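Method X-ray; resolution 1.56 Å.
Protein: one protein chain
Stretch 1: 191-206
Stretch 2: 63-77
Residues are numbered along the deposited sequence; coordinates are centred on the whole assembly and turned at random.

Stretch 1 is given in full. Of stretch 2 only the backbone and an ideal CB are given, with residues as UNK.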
ATOM      1  N   GLN A 191      -9.058   3.233 -15.719  1.00 27.65           N
ATOM      2  CA  GLN A 191      -9.346   4.230 -14.699  1.00 27.83           C
ATOM      3  C   GLN A 191     -10.286   3.647 -13.649  1.00 28.01           C
ATOM      4  O   GLN A 191     -11.431   3.299 -13.937  1.00 31.29           O
ATOM      5  CB  GLN A 191      -9.911   5.504 -15.339  1.00 27.57           C
ATOM      6  CG  GLN A 191      -8.870   6.231 -16.189  1.00 27.83           C
ATOM      7  CD  GLN A 191      -9.401   7.483 -16.855  1.00 34.04           C
ATOM      8  OE1 GLN A 191     -10.548   7.529 -17.293  1.00 36.46           O
ATOM      9  NE2 GLN A 191      -8.557   8.504 -16.945  1.00 33.99           N
ATOM     10  N   MET A 192      -9.774   3.515 -12.432  1.00 22.71           N
ATOM     11  CA  MET A 192     -10.488   2.826 -11.369  1.00 24.39           C
ATOM     12  C   MET A 192      -9.886   3.235 -10.034  1.00 19.87           C
ATOM     13  O   MET A 192      -8.788   3.768  -9.980  1.00 20.23           O
ATOM     14  CB  MET A 192     -10.375   1.307 -11.557  1.00 24.23           C
ATOM     15  CG  MET A 192      -8.950   0.757 -11.379  1.00 23.51           C
ATOM     16  SD  MET A 192      -8.740  -0.920 -12.009  1.00 30.15           S
ATOM     17  CE  MET A 192      -8.932  -0.630 -13.764  1.00 27.44           C
ATOM     18  N   LEU A 193     -10.622   2.989  -8.959  1.00 20.52           N
ATOM     19  CA  LEU A 193     -10.092   3.210  -7.623  1.00 18.19           C
ATOM     20  C   LEU A 193     -10.747   2.263  -6.643  1.00 19.94           C
ATOM     21  O   LEU A 193     -11.810   1.692  -6.918  1.00 21.53           O
ATOM     22  CB  LEU A 193     -10.316   4.661  -7.174  1.00 19.84           C
ATOM     23  CG  LEU A 193     -11.758   5.113  -6.939  1.00 21.86           C
ATOM     24  CD1 LEU A 193     -12.206   4.832  -5.523  1.00 25.61           C
ATOM     25  CD2 LEU A 193     -11.888   6.596  -7.226  1.00 28.48           C
ATOM     26  N   TRP A 194     -10.110   2.120  -5.488  1.00 18.20           N
ATOM     27  CA  TRP A 194     -10.599   1.269  -4.415  1.00 19.19           C
ATOM     28  C   TRP A 194     -10.667   2.115  -3.165  1.00 20.42           C
ATOM     29  O   TRP A 194      -9.815   2.978  -2.954  1.00 18.30           O
ATOM     30  CB  TRP A 194      -9.626   0.114  -4.139  1.00 18.71           C
ATOM     31  CG  TRP A 194      -9.424  -0.877  -5.247  1.00 19.62           C
ATOM     32  CD1 TRP A 194      -9.934  -2.138  -5.305  1.00 22.75           C
ATOM     33  CD2 TRP A 194      -8.609  -0.717  -6.426  1.00 17.85           C
ATOM     34  NE1 TRP A 194      -9.505  -2.772  -6.452  1.00 22.79           N
ATOM     35  CE2 TRP A 194      -8.691  -1.926  -7.155  1.00 22.66           C
ATOM     36  CE3 TRP A 194      -7.817   0.320  -6.929  1.00 20.40           C
ATOM     37  CZ2 TRP A 194      -8.028  -2.118  -8.370  1.00 21.13           C
ATOM     38  CZ3 TRP A 194      -7.155   0.128  -8.140  1.00 19.76           C
ATOM     39  CH2 TRP A 194      -7.267  -1.090  -8.847  1.00 21.12           C
ATOM     40  N   ILE A 195     -11.667   1.843  -2.335  1.00 19.60           N
ATOM     41  CA  ILE A 195     -11.770   2.446  -1.009  1.00 19.73           C
ATOM     42  C   ILE A 195     -11.939   1.307  -0.013  1.00 19.22           C
ATOM     43  O   ILE A 195     -12.525   0.273  -0.343  1.00 18.44           O
ATOM     44  CB  ILE A 195     -12.976   3.393  -0.938  1.00 17.97           C
ATOM     45  CG1 ILE A 195     -12.687   4.652  -1.761  1.00 20.81           C
ATOM     46  CG2 ILE A 195     -13.303   3.781   0.524  1.00 20.05           C
ATOM     47  CD1 ILE A 195     -13.914   5.517  -2.004  1.00 22.32           C
ATOM     48  N   ARG A 196     -11.427   1.464   1.197  1.00 18.89           N
ATOM     49  CA  ARG A 196     -11.738   0.487   2.241  1.00 18.21           C
ATOM     50  C   ARG A 196     -11.932   1.132   3.602  1.00 21.32           C
ATOM     51  O   ARG A 196     -11.423   2.216   3.870  1.00 18.56           O
ATOM     52  CB  ARG A 196     -10.678  -0.617   2.322  1.00 18.63           C
ATOM     53  CG  ARG A 196      -9.407  -0.226   3.092  1.00 18.16           C
ATOM     54  CD  ARG A 196      -8.494  -1.434   3.107  1.00 20.31           C
ATOM     55  NE  ARG A 196      -7.454  -1.396   4.128  1.00 23.01           N
ATOM     56  CZ  ARG A 196      -6.205  -1.024   3.898  1.00 19.28           C
ATOM     57  NH1 ARG A 196      -5.833  -0.619   2.686  1.00 22.46           N
ATOM     58  NH2 ARG A 196      -5.313  -1.077   4.872  1.00 19.38           N
ATOM     59  N   ASP A 197     -12.666   0.437   4.457  1.00 19.38           N
ATOM     60  CA  ASP A 197     -12.862   0.824   5.848  1.00 19.21           C
ATOM     61  C   ASP A 197     -13.429   2.239   5.983  1.00 19.88           C
ATOM     62  O   ASP A 197     -12.939   3.052   6.766  1.00 20.76           O
ATOM     63  CB  ASP A 197     -11.568   0.646   6.652  1.00 18.78           C
ATOM     64  CG  ASP A 197     -11.117  -0.806   6.712  1.00 24.80           C
ATOM     65  OD1 ASP A 197     -11.784  -1.605   7.398  1.00 31.90           O
ATOM     66  OD2 ASP A 197     -10.105  -1.142   6.076  1.00 33.72           O
ATOM     67  N   PHE A 198     -14.479   2.521   5.227  1.00 18.43           N
ATOM     68  CA  PHE A 198     -15.102   3.840   5.299  1.00 18.72           C
ATOM     69  C   PHE A 198     -15.899   4.022   6.600  1.00 20.07           C
ATOM     70  O   PHE A 198     -16.817   3.237   6.887  1.00 21.65           O
ATOM     71  CB  PHE A 198     -16.006   4.105   4.099  1.00 17.67           C
ATOM     72  CG  PHE A 198     -16.488   5.525   4.036  1.00 18.90           C
ATOM     73  CD1 PHE A 198     -17.681   5.894   4.647  1.00 19.92           C
ATOM     74  CD2 PHE A 198     -15.733   6.486   3.393  1.00 19.90           C
ATOM     75  CE1 PHE A 198     -18.118   7.208   4.614  1.00 22.21           C
ATOM     76  CE2 PHE A 198     -16.159   7.812   3.351  1.00 18.29           C
ATOM     77  CZ  PHE A 198     -17.353   8.173   3.966  1.00 20.18           C
ATOM     78  N   ASN A 199     -15.532   5.056   7.366  1.00 18.55           N
ATOM     79  CA  ASN A 199     -16.133   5.361   8.671  1.00 19.06           C
ATOM     80  C   ASN A 199     -16.468   6.840   8.805  1.00 21.88           C
ATOM     81  O   ASN A 199     -15.727   7.701   8.325  1.00 19.48           O
ATOM     82  CB  ASN A 199     -15.158   5.036   9.807  1.00 20.24           C
ATOM     83  CG  ASN A 199     -14.972   3.551  10.011  1.00 23.39           C
ATOM     84  OD1 ASN A 199     -15.921   2.789   9.920  1.00 26.23           O
ATOM     85  ND2 ASN A 199     -13.748   3.140  10.321  1.00 28.24           N
ATOM     86  N   ILE A 200     -17.561   7.144   9.501  1.00 20.58           N
ATOM     87  CA  ILE A 200     -17.818   8.520   9.912  1.00 22.17           C
ATOM     88  C   ILE A 200     -18.030   8.538  11.418  1.00 23.26           C
ATOM     89  O   ILE A 200     -18.701   7.673  11.954  1.00 22.88           O
ATOM     90  CB  ILE A 200     -19.029   9.125   9.193  1.00 19.82           C
ATOM     91  CG1 ILE A 200     -18.779   9.151   7.681  1.00 22.13           C
ATOM     92  CG2 ILE A 200     -19.304  10.562   9.711  1.00 22.41           C
ATOM     93  CD1 ILE A 200     -19.924   9.689   6.852  1.00 23.31           C
ATOM     94  N   PHE A 201     -17.435   9.522  12.085  1.00 22.02           N
ATOM     95  CA  PHE A 201     -17.489   9.641  13.543  1.00 22.87           C
ATOM     96  C   PHE A 201     -18.174  10.952  13.899  1.00 24.78           C
ATOM     97  O   PHE A 201     -18.049  11.940  13.171  1.00 23.19           O
ATOM     98  CB  PHE A 201     -16.073   9.653  14.135  1.00 25.12           C
ATOM     99  CG  PHE A 201     -15.261   8.423  13.826  1.00 26.89           C
ATOM    100  CD1 PHE A 201     -14.579   8.305  12.618  1.00 24.53           C
ATOM    101  CD2 PHE A 201     -15.161   7.396  14.753  1.00 27.85           C
ATOM    102  CE1 PHE A 201     -13.832   7.173  12.338  1.00 23.34           C
ATOM    103  CE2 PHE A 201     -14.418   6.268  14.481  1.00 28.83           C
ATOM    104  CZ  PHE A 201     -13.747   6.157  13.271  1.00 26.61           C
ATOM    105  N   SER A 202     -18.880  10.963  15.027  1.00 26.83           N
ATOM    106  CA  SER A 202     -19.598  12.158  15.468  1.00 26.67           C
ATOM    107  C   SER A 202     -18.761  13.003  16.420  1.00 29.97           C
ATOM    108  O   SER A 202     -19.288  13.719  17.270  1.00 26.93           O
ATOM    109  CB  SER A 202     -20.898  11.765  16.161  1.00 30.88           C
ATOM    110  OG  SER A 202     -20.605  10.980  17.302  1.00 32.71           O
ATOM    111  N   LYS A 203     -17.448  12.905  16.290  1.00 26.80           N
ATOM    112  CA  LYS A 203     -16.548  13.753  17.047  1.00 26.53           C
ATOM    113  C   LYS A 203     -15.308  14.010  16.212  1.00 27.17           C
ATOM    114  O   LYS A 203     -15.058  13.310  15.227  1.00 25.57           O
ATOM    115  CB  LYS A 203     -16.163  13.088  18.370  1.00 30.34           C
ATOM    116  CG  LYS A 203     -15.370  11.811  18.193  1.00 31.05           C
ATOM    117  CD  LYS A 203     -15.156  11.081  19.509  1.00 39.67           C
ATOM    118  CE  LYS A 203     -13.917  11.559  20.231  1.00 40.03           C
ATOM    119  NZ  LYS A 203     -13.650  10.696  21.420  1.00 43.60           N
ATOM    120  N   GLU A 204     -14.537  15.007  16.619  1.00 26.29           N
ATOM    121  CA  GLU A 204     -13.248  15.304  16.028  1.00 26.26           C
ATOM    122  C   GLU A 204     -12.209  14.420  16.711  1.00 26.40           C
ATOM    123  O   GLU A 204     -11.927  14.585  17.897  1.00 26.22           O
ATOM    124  CB  GLU A 204     -12.926  16.789  16.240  1.00 28.21           C
ATOM    125  CG  GLU A 204     -11.547  17.209  15.796  1.00 29.43           C
ATOM    126  CD  GLU A 204     -11.248  18.657  16.131  1.00 30.76           C
ATOM    127  OE1 GLU A 204     -12.186  19.378  16.539  1.00 30.16           O
ATOM    128  OE2 GLU A 204     -10.075  19.064  15.995  1.00 31.60           O
ATOM    129  N   LEU A 205     -11.658  13.454  15.977  1.00 24.79           N
ATOM    130  CA  LEU A 205     -10.717  12.518  16.579  1.00 23.85           C
ATOM    131  C   LEU A 205      -9.394  13.210  16.868  1.00 22.06           C
ATOM    132  O   LEU A 205      -8.915  13.995  16.050  1.00 24.79           O
ATOM    133  CB  LEU A 205     -10.467  11.326  15.654  1.00 24.90           C
ATOM    134  CG  LEU A 205     -11.627  10.368  15.388  1.00 24.79           C
ATOM    135  CD1 LEU A 205     -11.155   9.218  14.501  1.00 27.25           C
ATOM    136  CD2 LEU A 205     -12.200   9.842  16.689  1.00 28.45           C
ATOM    137  N   SER A 206      -8.810  12.918  18.024  1.00 25.60           N
ATOM    138  CA  SER A 206      -7.491  13.443  18.368  1.00 25.38           C
ATOM    139  C   SER A 206      -6.434  12.848  17.444  1.00 23.55           C
ATOM    140  O   SER A 206      -6.665  11.826  16.810  1.00 25.90           O
ATOM    141  CB  SER A 206      -7.140  13.099  19.813  1.00 25.93           C
ATOM    142  OG  SER A 206      -6.955  11.705  19.963  1.00 26.49           O
ATOM    143  N   UNK A  63     -27.397  15.802  16.208  1.00 36.14           N
ATOM    144  CA  UNK A  63     -26.393  15.370  17.172  1.00 37.32           C
ATOM    145  C   UNK A  63     -25.143  16.224  17.017  1.00 38.29           C
ATOM    146  O   UNK A  63     -25.139  17.204  16.274  1.00 34.71           O
ATOM    147  CB  UNK A  63     -26.062  13.887  16.991  1.00 37.32           C
ATOM    148  N   UNK A  64     -24.075  15.825  17.701  1.00 37.09           N
ATOM    149  CA  UNK A  64     -22.812  16.551  17.650  1.00 35.43           C
ATOM    150  C   UNK A  64     -22.231  16.599  16.243  1.00 29.82           C
ATOM    151  O   UNK A  64     -21.340  17.395  15.984  1.00 30.78           O
ATOM    152  CB  UNK A  64     -21.802  15.911  18.604  1.00 35.43           C
ATOM    153  N   UNK A  65     -22.738  15.749  15.349  1.00 30.82           N
ATOM    154  CA  UNK A  65     -22.237  15.670  13.973  1.00 29.46           C
ATOM    155  C   UNK A  65     -22.314  17.016  13.271  1.00 31.57           C
ATOM    156  O   UNK A  65     -21.506  17.327  12.394  1.00 28.31           O
ATOM    157  CB  UNK A  65     -23.025  14.627  13.179  1.00 29.46           C
ATOM    158  N   UNK A  66     -23.286  17.830  13.663  1.00 29.12           N
ATOM    159  CA  UNK A  66     -23.419  19.138  13.050  1.00 30.64           C
ATOM    160  C   UNK A  66     -22.384  20.127  13.585  1.00 26.98           C
ATOM    161  O   UNK A  66     -22.168  21.181  12.992  1.00 33.13           O
ATOM    162  CB  UNK A  66     -24.831  19.681  13.281  1.00 30.64           C
ATOM    163  N   UNK A  67     -21.743  19.788  14.701  1.00 28.09           N
ATOM    164  CA  UNK A  67     -20.698  20.638  15.265  1.00 28.53           C
ATOM    165  C   UNK A  67     -19.302  20.092  14.995  1.00 24.32           C
ATOM    166  O   UNK A  67     -18.372  20.849  14.725  1.00 25.54           O
ATOM    167  CB  UNK A  67     -20.907  20.795  16.773  1.00 28.53           C
ATOM    168  N   UNK A  68     -19.156  18.775  15.080  1.00 25.69           N
ATOM    169  CA  UNK A  68     -17.853  18.150  14.881  1.00 24.11           C
ATOM    170  C   UNK A  68     -17.955  16.727  14.354  1.00 23.33           C
ATOM    171  O   UNK A  68     -18.833  15.963  14.755  1.00 25.96           O
ATOM    172  CB  UNK A  68     -17.070  18.152  16.195  1.00 24.11           C
ATOM    173  N   UNK A  69     -17.051  16.365  13.446  1.00 21.95           N
ATOM    174  CA  UNK A  69     -17.091  15.035  12.859  1.00 23.12           C
ATOM    175  C   UNK A  69     -15.713  14.645  12.371  1.00 21.72           C
ATOM    176  O   UNK A  69     -14.824  15.488  12.245  1.00 21.25           O
ATOM    177  CB  UNK A  69     -18.103  14.973  11.713  1.00 23.12           C
ATOM    178  N   UNK A  70     -15.555  13.359  12.083  1.00 22.25           N
ATOM    179  CA  UNK A  70     -14.372  12.867  11.396  1.00 21.68           C
ATOM    180  C   UNK A  70     -14.808  11.864  10.342  1.00 21.45           C
ATOM    181  O   UNK A  70     -15.787  11.137  10.519  1.00 22.03           O
ATOM    182  CB  UNK A  70     -13.380  12.238  12.377  1.00 21.68           C
ATOM    183  N   UNK A  71     -14.072  11.826   9.242  1.00 19.08           N
ATOM    184  CA  UNK A  71     -14.325  10.850   8.206  1.00 20.57           C
ATOM    185  C   UNK A  71     -12.999  10.138   7.974  1.00 18.36           C
ATOM    186  O   UNK A  71     -11.978  10.800   7.817  1.00 19.05           O
ATOM    187  CB  UNK A  71     -14.869  11.493   6.928  1.00 20.57           C
ATOM    188  N   UNK A  72     -12.991   8.809   7.982  1.00 17.77           N
ATOM    189  CA  UNK A  72     -11.756   8.085   7.704  1.00 18.59           C
ATOM    190  C   UNK A  72     -11.990   6.967   6.697  1.00 19.07           C
ATOM    191  O   UNK A  72     -13.064   6.390   6.642  1.00 19.40           O
ATOM    192  CB  UNK A  72     -11.170   7.514   8.997  1.00 18.59           C
ATOM    193  N   UNK A  73     -10.975   6.681   5.887  1.00 18.26           N
ATOM    194  CA  UNK A  73     -11.048   5.595   4.907  1.00 16.52           C
ATOM    195  C   UNK A  73      -9.685   5.473   4.273  1.00 17.12           C
ATOM    196  O   UNK A  73      -8.875   6.391   4.379  1.00 17.53           O
ATOM    197  CB  UNK A  73     -12.129   5.843   3.853  1.00 16.52           C
ATOM    198  N   UNK A  74      -9.422   4.345   3.611  1.00 16.31           N
ATOM    199  CA  UNK A  74      -8.223   4.222   2.789  1.00 17.42           C
ATOM    200  C   UNK A  74      -8.650   4.320   1.339  1.00 16.09           C
ATOM    201  O   UNK A  74      -9.760   3.929   0.982  1.00 17.72           O
ATOM    202  CB  UNK A  74      -7.480   2.913   3.062  1.00 17.42           C
ATOM    203  N   UNK A  75      -7.759   4.808   0.488  1.00 15.94           N
ATOM    204  CA  UNK A  75      -8.055   4.912  -0.929  1.00 15.03           C
ATOM    205  C   UNK A  75      -6.819   4.505  -1.750  1.00 16.47           C
ATOM    206  O   UNK A  75      -5.678   4.649  -1.296  1.00 17.73           O
ATOM    207  CB  UNK A  75      -8.499   6.333  -1.280  1.00 15.03           C
ATOM    208  N   UNK A  76      -7.080   3.992  -2.948  1.00 16.59           N
ATOM    209  CA  UNK A  76      -6.047   3.514  -3.864  1.00 16.12           C
ATOM    210  C   UNK A  76      -6.538   3.898  -5.254  1.00 17.22           C
ATOM    211  O   UNK A  76      -7.602   3.447  -5.680  1.00 18.18           O
ATOM    212  CB  UNK A  76      -5.799   2.010  -3.734  1.00 16.12           C
ATOM    213  N   UNK A  77      -5.792   4.761  -5.942  1.00 16.89           N
ATOM    214  CA  UNK A  77      -6.247   5.369  -7.190  1.00 14.94           C
ATOM    215  C   UNK A  77      -5.334   4.942  -8.348  1.00 18.22           C
ATOM    216  O   UNK A  77      -4.132   5.146  -8.299  1.00 18.09           O
ATOM    217  CB  UNK A  77      -6.278   6.894  -7.064  1.00 14.94           C
TER

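Positions 68 to 77 form a strand antiparallel to 193-201; at 70 to 72 and 74 to 77 successive side chains take opposite faces.

Position 63 has nothing of stretch 1 near its CB, and many residues would do; Ser63 OG accepts from the backbone N of position 65 (3.2 Å). At 64, CB lies 3.6 Å from Ser202 O, which favours something small, and Ala64 fits. Position 65 points sideways, yet a branched apolar chain could reach Ile200; Ile65 does, its CD1 4.1 Å from Ile200 CG2. Positions 66 and 67 meet nothing of stretch 1, so almost any side chain would do; they are Tyr66 and Glu67.

Position 68 points toward the backbone of Ser202 to Glu204, where a short polar chain is plausible; it is Asn68. Position 69 points away overall, but its CB is 3.4 Å from Phe201 O, so a small residue is comfortable: Ser69.

At 70, CB sits 3.5 Å from Lys203 O, with Leu205 N also nearby. A small side chain that both donates and accepts suits best, so serine or threonine comes to mind. Ser70 does both: OG donates to Lys203 O (2.7 Å) and accepts from Leu205 N (2.9 Å).

Position 71 shares a face with Ile200, and a beta-branched apolar residue suits the extended backbone. Val71 places CG2 4.2 Å from Ile200 CG1.

Position 72 lies beside the edge of the Phe201 ring, with Asp197 O not far off; small apolar or polar residues would fit. Ser72 OG donates to a water (2.7 Å from OG to the water O) whose O in turn donates to Asp197 O (2.7 Å).

Position 73 lies opposite the bulge, its CB 3.7 Å from Phe198 CD2 and near Ile195, which invites a large apolar group. Phe73 has its ring near parallel to that of Phe198 but slid apart, centroids 5.8 Å apart.

At 74, CB is 3.7 Å from Arg196 CG, and the guanidinium offers a flat cation; an aromatic ring or an acid could answer it. On Trp74 the guanidinium lies flat, Arg196 CZ 3.8 Å from the five-membered centroid.

Position 75 faces Ile195, so an aliphatic residue suits; Ile75 CG1 meets Ile195 CG1 at 4.0 Å. At 76, CB is 4.1 Å from Trp194 CE3, so apolar or long cationic chains fit. Lys76 NZ lies over the ring face, 3.5 Å from the six-membered centroid of Trp194, a cation-pi contact. Position 77 pairs with Leu193, so an aliphatic residue suits; Ile77 puts CG1 4.3 Å from Leu193 CB.

Stretch 2 63-77: SAIYENSSVSFWIKI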
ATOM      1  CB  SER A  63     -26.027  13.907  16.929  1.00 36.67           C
ATOM      2  OG  SER A  63     -25.272  13.772  15.734  1.00 38.41           O
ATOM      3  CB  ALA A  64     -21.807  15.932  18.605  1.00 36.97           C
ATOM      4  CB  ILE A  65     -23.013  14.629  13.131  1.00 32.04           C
ATOM      5  CG1 ILE A  65     -22.199  14.221  11.903  1.00 33.56           C
ATOM      6  CG2 ILE A  65     -24.370  15.160  12.705  1.00 32.74           C
ATOM      7  CD1 ILE A  65     -21.019  13.356  12.227  1.00 31.61           C
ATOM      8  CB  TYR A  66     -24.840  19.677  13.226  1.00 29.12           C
ATOM      9  CG  TYR A  66     -25.651  19.676  11.948  1.00 28.06           C
ATOM     10  CD1 TYR A  66     -25.290  20.483  10.880  1.00 24.89           C
ATOM     11  CD2 TYR A  66     -26.785  18.887  11.821  1.00 26.34           C
ATOM     12  CE1 TYR A  66     -26.032  20.501   9.717  1.00 22.17           C
ATOM     13  CE2 TYR A  66     -27.533  18.885  10.656  1.00 26.43           C
ATOM     14  CZ  TYR A  66     -27.151  19.701   9.608  1.00 24.43           C
ATOM     15  OH  TYR A  66     -27.887  19.720   8.450  1.00 22.15           O
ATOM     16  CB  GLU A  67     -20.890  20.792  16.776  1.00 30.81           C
ATOM     17  CG  GLU A  67     -22.310  21.146  17.195  1.00 39.19           C
ATOM     18  CD  GLU A  67     -22.543  20.915  18.680  1.00 47.24           C
ATOM     19  OE1 GLU A  67     -21.612  21.171  19.478  1.00 51.70           O
ATOM     20  OE2 GLU A  67     -23.652  20.470  19.050  1.00 49.40           O
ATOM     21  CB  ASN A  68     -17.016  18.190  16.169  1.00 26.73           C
ATOM     22  CG  ASN A  68     -17.810  17.809  17.411  1.00 30.62           C
ATOM     23  OD1 ASN A  68     -18.557  16.828  17.423  1.00 32.40           O
ATOM     24  ND2 ASN A  68     -17.645  18.598  18.476  1.00 35.87           N
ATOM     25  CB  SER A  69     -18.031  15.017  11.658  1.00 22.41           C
ATOM     26  OG  SER A  69     -17.472  15.792  10.611  1.00 25.06           O
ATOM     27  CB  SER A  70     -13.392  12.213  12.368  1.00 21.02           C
ATOM     28  OG  SER A  70     -13.053  13.105  13.431  1.00 22.84           O
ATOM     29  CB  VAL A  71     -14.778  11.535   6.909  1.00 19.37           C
ATOM     30  CG1 VAL A  71     -14.959  10.498   5.827  1.00 22.29           C
ATOM     31  CG2 VAL A  71     -16.078  12.350   7.144  1.00 19.33           C
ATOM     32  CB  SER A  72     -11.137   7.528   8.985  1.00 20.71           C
ATOM     33  OG  SER A  72     -11.907   6.458   9.511  1.00 20.73           O
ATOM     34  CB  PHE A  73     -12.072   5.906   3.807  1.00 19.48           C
ATOM     35  CG  PHE A  73     -11.827   7.215   3.091  1.00 18.06           C
ATOM     36  CD1 PHE A  73     -12.354   8.400   3.594  1.00 18.00           C
ATOM     37  CD2 PHE A  73     -11.088   7.264   1.918  1.00 17.88           C
ATOM     38  CE1 PHE A  73     -12.136   9.608   2.954  1.00 19.56           C
ATOM     39  CE2 PHE A  73     -10.862   8.470   1.260  1.00 19.66           C
ATOM     40  CZ  PHE A  73     -11.388   9.661   1.786  1.00 18.20           C
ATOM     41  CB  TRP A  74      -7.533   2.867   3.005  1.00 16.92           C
ATOM     42  CG  TRP A  74      -7.141   2.601   4.412  1.00 15.78           C
ATOM     43  CD1 TRP A  74      -7.973   2.444   5.482  1.00 16.86           C
ATOM     44  CD2 TRP A  74      -5.809   2.448   4.910  1.00 16.27           C
ATOM     45  NE1 TRP A  74      -7.242   2.203   6.612  1.00 16.82           N
ATOM     46  CE2 TRP A  74      -5.908   2.207   6.293  1.00 18.11           C
ATOM     47  CE3 TRP A  74      -4.539   2.484   4.317  1.00 16.64           C
ATOM     48  CZ2 TRP A  74      -4.786   2.014   7.098  1.00 17.97           C
ATOM     49  CZ3 TRP A  74      -3.423   2.285   5.116  1.00 17.45           C
ATOM     50  CH2 TRP A  74      -3.554   2.051   6.491  1.00 19.33           C
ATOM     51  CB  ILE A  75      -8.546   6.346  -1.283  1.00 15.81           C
ATOM     52  CG1 ILE A  75      -9.158   6.404  -2.690  1.00 17.56           C
ATOM     53  CG2 ILE A  75      -7.432   7.382  -1.058  1.00 17.13           C
ATOM     54  CD1 ILE A  75     -10.007   7.664  -2.923  1.00 20.28           C
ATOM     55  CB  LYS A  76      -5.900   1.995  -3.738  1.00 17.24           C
ATOM     56  CG  LYS A  76      -4.941   1.371  -4.734  1.00 17.94           C
ATOM     57  CD  LYS A  76      -4.756  -0.109  -4.406  1.00 17.08           C
ATOM     58  CE  LYS A  76      -3.843  -0.813  -5.423  1.00 18.55           C
ATOM     59  NZ  LYS A  76      -4.547  -1.014  -6.720  1.00 18.35           N
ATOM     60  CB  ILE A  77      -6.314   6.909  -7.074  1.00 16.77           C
ATOM     61  CG1 ILE A  77      -7.151   7.311  -5.857  1.00 18.30           C
ATOM     62  CG2 ILE A  77      -6.921   7.518  -8.327  1.00 17.21           C
ATOM     63  CD1 ILE A  77      -6.851   8.714  -5.361  1.00 21.00           C
TER
HETATM   64  O   HOH W   1     -11.165   4.049   8.525  1.00 20.25           O
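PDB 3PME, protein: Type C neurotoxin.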